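Local coordinates for histone deacetylase complex subunit SAP18 (Mus musculus, PDB 4A6Q), which enhances SIN3-HDAC1-mediated transcriptional repression as a component of the SIN3 complex and serves as an auxiliary component of the splicing-dependent exon junction complex, at residues H86-V92 against D131-I137. Residues are numbered along the deposited sequence; the frame is centred on the assembly and turned at random.
Sequences HFNFAIV and DYLDIAI
In the ubiquitin-like fold of SAP18, strands 86-92 and 132-137 are antiparallel neighbours inside the mixed sheet: their axes approach to 4.6 Å at 155°, and residue numbers of facing pairs sum to 224. Both backbones stay extended (phi -93° to -141°, psi 114° to 155°). Hydrogen-bonded pairs Asn88-Ala136, Ala90-Asp134 and Val92-Tyr132 each exchange two N-to-O bonds of 2.8-2.9 Å, for example Ala90 N to Asp134 O (2.9 Å) and Asp134 N to Ala90 O (2.8 Å). At the non-hydrogen-bonded pairs, CA-H...O contacts add to these, as from Ile135 CA to Asn88 O (3.3 Å).

Phe87, Phe89, Ile91, Leu133, Ile135 and Ile137 form an apolar face, onto which helix 66-76 packs through Leu66, Leu69, Thr70 and Lys74. Phe89 (chi1 m) lies with its ring face over Ile135 CG1, a CH-pi contact 4.2 Å from the ring centroid, while its CD2 meets Leu133 CD2 at 3.8 Å.

Asn88, Ala90, Val92, Tyr132, Asp134 and Ala136 occupy the other face. There His40 bonds Asn88 OD1 and Asp134 OD2, and His41 bonds Asp134 OD1. A water bridges the strands, 2.8 Å from His86 ND1 and donating to Ala136 O, also at 2.8 Å.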
ATOM      1  N   HIS A  86       6.082   5.087  13.239  1.00 12.60           N
ATOM      2  CA  HIS A  86       4.975   4.271  12.762  1.00 12.35           C
ATOM      3  C   HIS A  86       4.610   4.648  11.334  1.00 12.78           C
ATOM      4  O   HIS A  86       4.513   5.820  10.988  1.00 12.08           O
ATOM      5  CB  HIS A  86       3.780   4.523  13.687  1.00 12.62           C
ATOM      6  CG  HIS A  86       2.605   3.630  13.455  1.00 13.76           C
ATOM      7  ND1 HIS A  86       1.563   3.955  12.609  1.00 17.25           N
ATOM      8  CD2 HIS A  86       2.247   2.463  14.050  1.00 20.73           C
ATOM      9  CE1 HIS A  86       0.649   2.997  12.648  1.00 20.36           C
ATOM     10  NE2 HIS A  86       1.033   2.091  13.527  1.00 20.24           N
ATOM     11  N   PHE A  87       4.491   3.627  10.494  1.00  9.94           N
ATOM     12  CA  PHE A  87       4.098   3.826   9.098  1.00 11.03           C
ATOM     13  C   PHE A  87       2.762   3.178   8.819  1.00 12.17           C
ATOM     14  O   PHE A  87       2.641   1.954   8.890  1.00 13.62           O
ATOM     15  CB  PHE A  87       5.149   3.172   8.201  1.00 12.41           C
ATOM     16  CG  PHE A  87       6.530   3.745   8.351  1.00 11.31           C
ATOM     17  CD1 PHE A  87       7.363   3.325   9.402  1.00 11.12           C
ATOM     18  CD2 PHE A  87       7.012   4.680   7.437  1.00 13.81           C
ATOM     19  CE1 PHE A  87       8.660   3.841   9.521  1.00 14.41           C
ATOM     20  CE2 PHE A  87       8.295   5.191   7.554  1.00 16.28           C
ATOM     21  CZ  PHE A  87       9.120   4.781   8.610  1.00 15.37           C
ATOM     22  N   ASN A  88       1.739   3.981   8.522  1.00 11.17           N
ATOM     23  CA  ASN A  88       0.414   3.449   8.273  1.00 10.57           C
ATOM     24  C   ASN A  88       0.119   3.496   6.788  1.00  9.26           C
ATOM     25  O   ASN A  88       0.101   4.563   6.195  1.00 11.09           O
ATOM     26  CB  ASN A  88      -0.619   4.308   9.008  1.00 13.64           C
ATOM     27  CG  ASN A  88      -1.982   3.659   9.078  1.00 21.83           C
ATOM     28  OD1 ASN A  88      -2.707   3.560   8.085  1.00 22.76           O
ATOM     29  ND2 ASN A  88      -2.368   3.266  10.280  1.00 37.43           N
ATOM     30  N   PHE A  89      -0.064   2.328   6.184  1.00  9.42           N
ATOM     31  CA  PHE A  89      -0.237   2.247   4.715  1.00  8.29           C
ATOM     32  C   PHE A  89      -1.706   2.154   4.304  1.00  9.64           C
ATOM     33  O   PHE A  89      -2.489   1.396   4.919  1.00 10.39           O
ATOM     34  CB  PHE A  89       0.423   0.972   4.178  1.00  9.40           C
ATOM     35  CG  PHE A  89       1.923   0.995   4.128  1.00 10.25           C
ATOM     36  CD1 PHE A  89       2.680   0.850   5.283  1.00  9.72           C
ATOM     37  CD2 PHE A  89       2.578   1.111   2.895  1.00 12.55           C
ATOM     38  CE1 PHE A  89       4.087   0.820   5.222  1.00 10.70           C
ATOM     39  CE2 PHE A  89       3.988   1.076   2.842  1.00 13.33           C
ATOM     40  CZ  PHE A  89       4.717   0.943   3.998  1.00 12.31           C
ATOM     41  N   ALA A  90      -2.042   2.827   3.206  1.00  9.40           N
ATOM     42  CA  ALA A  90      -3.363   2.730   2.612  1.00  8.66           C
ATOM     43  C   ALA A  90      -3.221   2.719   1.098  1.00  9.93           C
ATOM     44  O   ALA A  90      -2.293   3.326   0.578  1.00 11.48           O
ATOM     45  CB  ALA A  90      -4.227   3.906   3.025  1.00 10.23           C
ATOM     46  N   ILE A  91      -4.146   2.060   0.407  1.00  9.94           N
ATOM     47  CA  ILE A  91      -4.184   2.107  -1.064  1.00  7.09           C
ATOM     48  C   ILE A  91      -5.265   3.084  -1.476  1.00  8.63           C
ATOM     49  O   ILE A  91      -6.378   3.077  -0.931  1.00 10.90           O
ATOM     50  CB  ILE A  91      -4.487   0.716  -1.626  1.00  7.60           C
ATOM     51  CG1 ILE A  91      -3.304  -0.215  -1.396  1.00  9.26           C
ATOM     52  CG2 ILE A  91      -4.704   0.834  -3.140  1.00 11.31           C
ATOM     53  CD1 ILE A  91      -3.623  -1.731  -1.648  1.00 13.32           C
ATOM     54  N   VAL A  92      -4.890   4.012  -2.352  1.00  8.57           N
ATOM     55  CA  VAL A  92      -5.810   4.995  -2.915  1.00  7.61           C
ATOM     56  C   VAL A  92      -6.129   4.551  -4.336  1.00 10.67           C
ATOM     57  O   VAL A  92      -5.219   4.384  -5.148  1.00 10.43           O
ATOM     58  CB  VAL A  92      -5.149   6.399  -2.919  1.00 10.81           C
ATOM     59  CG1 VAL A  92      -6.091   7.441  -3.571  1.00 11.96           C
ATOM     60  CG2 VAL A  92      -4.760   6.812  -1.465  1.00 11.20           C
ATOM     61  N   ASP A 131      -3.184   2.340  -9.121  1.00 13.55           N
ATOM     62  CA  ASP A 131      -3.491   2.780  -7.752  1.00 13.49           C
ATOM     63  C   ASP A 131      -2.313   3.557  -7.196  1.00 15.18           C
ATOM     64  O   ASP A 131      -1.174   3.365  -7.626  1.00 17.73           O
ATOM     65  CB  ASP A 131      -3.703   1.594  -6.811  1.00 13.87           C
ATOM     66  CG  ASP A 131      -4.885   0.715  -7.166  1.00 13.40           C
ATOM     67  OD1 ASP A 131      -5.779   1.122  -7.970  1.00 13.78           O
ATOM     68  OD2 ASP A 131      -4.955  -0.415  -6.605  1.00 13.65           O
ATOM     69  N   TYR A 132      -2.565   4.355  -6.158  1.00 13.54           N
ATOM     70  CA  TYR A 132      -1.489   5.037  -5.413  1.00 12.51           C
ATOM     71  C   TYR A 132      -1.326   4.425  -4.036  1.00 11.84           C
ATOM     72  O   TYR A 132      -2.267   3.799  -3.501  1.00 12.27           O
ATOM     73  CB  TYR A 132      -1.785   6.533  -5.256  1.00 12.17           C
ATOM     74  CG  TYR A 132      -2.221   7.208  -6.541  1.00 10.93           C
ATOM     75  CD1 TYR A 132      -1.407   7.187  -7.647  1.00 16.40           C
ATOM     76  CD2 TYR A 132      -3.422   7.886  -6.612  1.00 13.56           C
ATOM     77  CE1 TYR A 132      -1.790   7.806  -8.841  1.00 19.37           C
ATOM     78  CE2 TYR A 132      -3.806   8.501  -7.784  1.00 16.29           C
ATOM     79  CZ  TYR A 132      -2.979   8.469  -8.886  1.00 19.45           C
ATOM     80  OH  TYR A 132      -3.351   9.086 -10.080  1.00 25.40           O
ATOM     81  N   LEU A 133      -0.130   4.563  -3.466  1.00  9.42           N
ATOM     82  CA  LEU A 133       0.074   4.157  -2.067  1.00  9.89           C
ATOM     83  C   LEU A 133       0.227   5.385  -1.195  1.00 12.76           C
ATOM     84  O   LEU A 133       0.946   6.313  -1.550  1.00 15.57           O
ATOM     85  CB  LEU A 133       1.345   3.317  -1.983  1.00 13.54           C
ATOM     86  CG  LEU A 133       1.533   2.476  -0.732  1.00 16.25           C
ATOM     87  CD1 LEU A 133       0.472   1.350  -0.647  1.00 17.11           C
ATOM     88  CD2 LEU A 133       2.944   1.865  -0.813  1.00 14.64           C
ATOM     89  N   ASP A 134      -0.482   5.425  -0.061  1.00  9.18           N
ATOM     90  CA  ASP A 134      -0.400   6.595   0.823  1.00  8.27           C
ATOM     91  C   ASP A 134       0.146   6.118   2.153  1.00 10.89           C
ATOM     92  O   ASP A 134      -0.354   5.145   2.715  1.00 12.12           O
ATOM     93  CB  ASP A 134      -1.802   7.192   1.035  1.00  8.90           C
ATOM     94  CG  ASP A 134      -1.759   8.615   1.524  1.00 12.37           C
ATOM     95  OD1 ASP A 134      -1.260   9.481   0.800  1.00 15.24           O
ATOM     96  OD2 ASP A 134      -2.273   8.911   2.623  1.00 12.65           O
ATOM     97  N   ILE A 135       1.168   6.778   2.668  1.00  9.82           N
ATOM     98  CA  ILE A 135       1.756   6.354   3.941  1.00  9.91           C
ATOM     99  C   ILE A 135       1.719   7.507   4.925  1.00  9.88           C
ATOM    100  O   ILE A 135       2.321   8.545   4.691  1.00 11.27           O
ATOM    101  CB  ILE A 135       3.217   5.889   3.768  1.00  9.12           C
ATOM    102  CG1 ILE A 135       3.328   4.885   2.625  1.00 10.13           C
ATOM    103  CG2 ILE A 135       3.752   5.334   5.101  1.00 13.43           C
ATOM    104  CD1 ILE A 135       4.784   4.486   2.356  1.00 14.24           C
ATOM    105  N   ALA A 136       1.000   7.327   6.027  1.00 11.20           N
ATOM    106  CA  ALA A 136       0.957   8.329   7.070  1.00 11.89           C
ATOM    107  C   ALA A 136       2.040   7.961   8.087  1.00 11.64           C
ATOM    108  O   ALA A 136       1.993   6.874   8.679  1.00 13.67           O
ATOM    109  CB  ALA A 136      -0.421   8.343   7.735  1.00 11.97           C
ATOM    110  N   ILE A 137       3.022   8.837   8.261  1.00 11.00           N
ATOM    111  CA  ILE A 137       4.164   8.528   9.132  1.00  9.05           C
ATOM    112  C   ILE A 137       3.962   9.314  10.417  1.00 13.72           C
ATOM    113  O   ILE A 137       3.690  10.519  10.377  1.00 13.24           O
ATOM    114  CB  ILE A 137       5.476   8.931   8.466  1.00 11.59           C
ATOM    115  CG1 ILE A 137       5.597   8.249   7.097  1.00 13.98           C
ATOM    116  CG2 ILE A 137       6.684   8.529   9.358  1.00 14.33           C
ATOM    117  CD1 ILE A 137       6.817   8.695   6.275  1.00 17.14           C
TER
HETATM  118  O   HOH W   1       1.224   6.464  11.349  1.00 17.24           O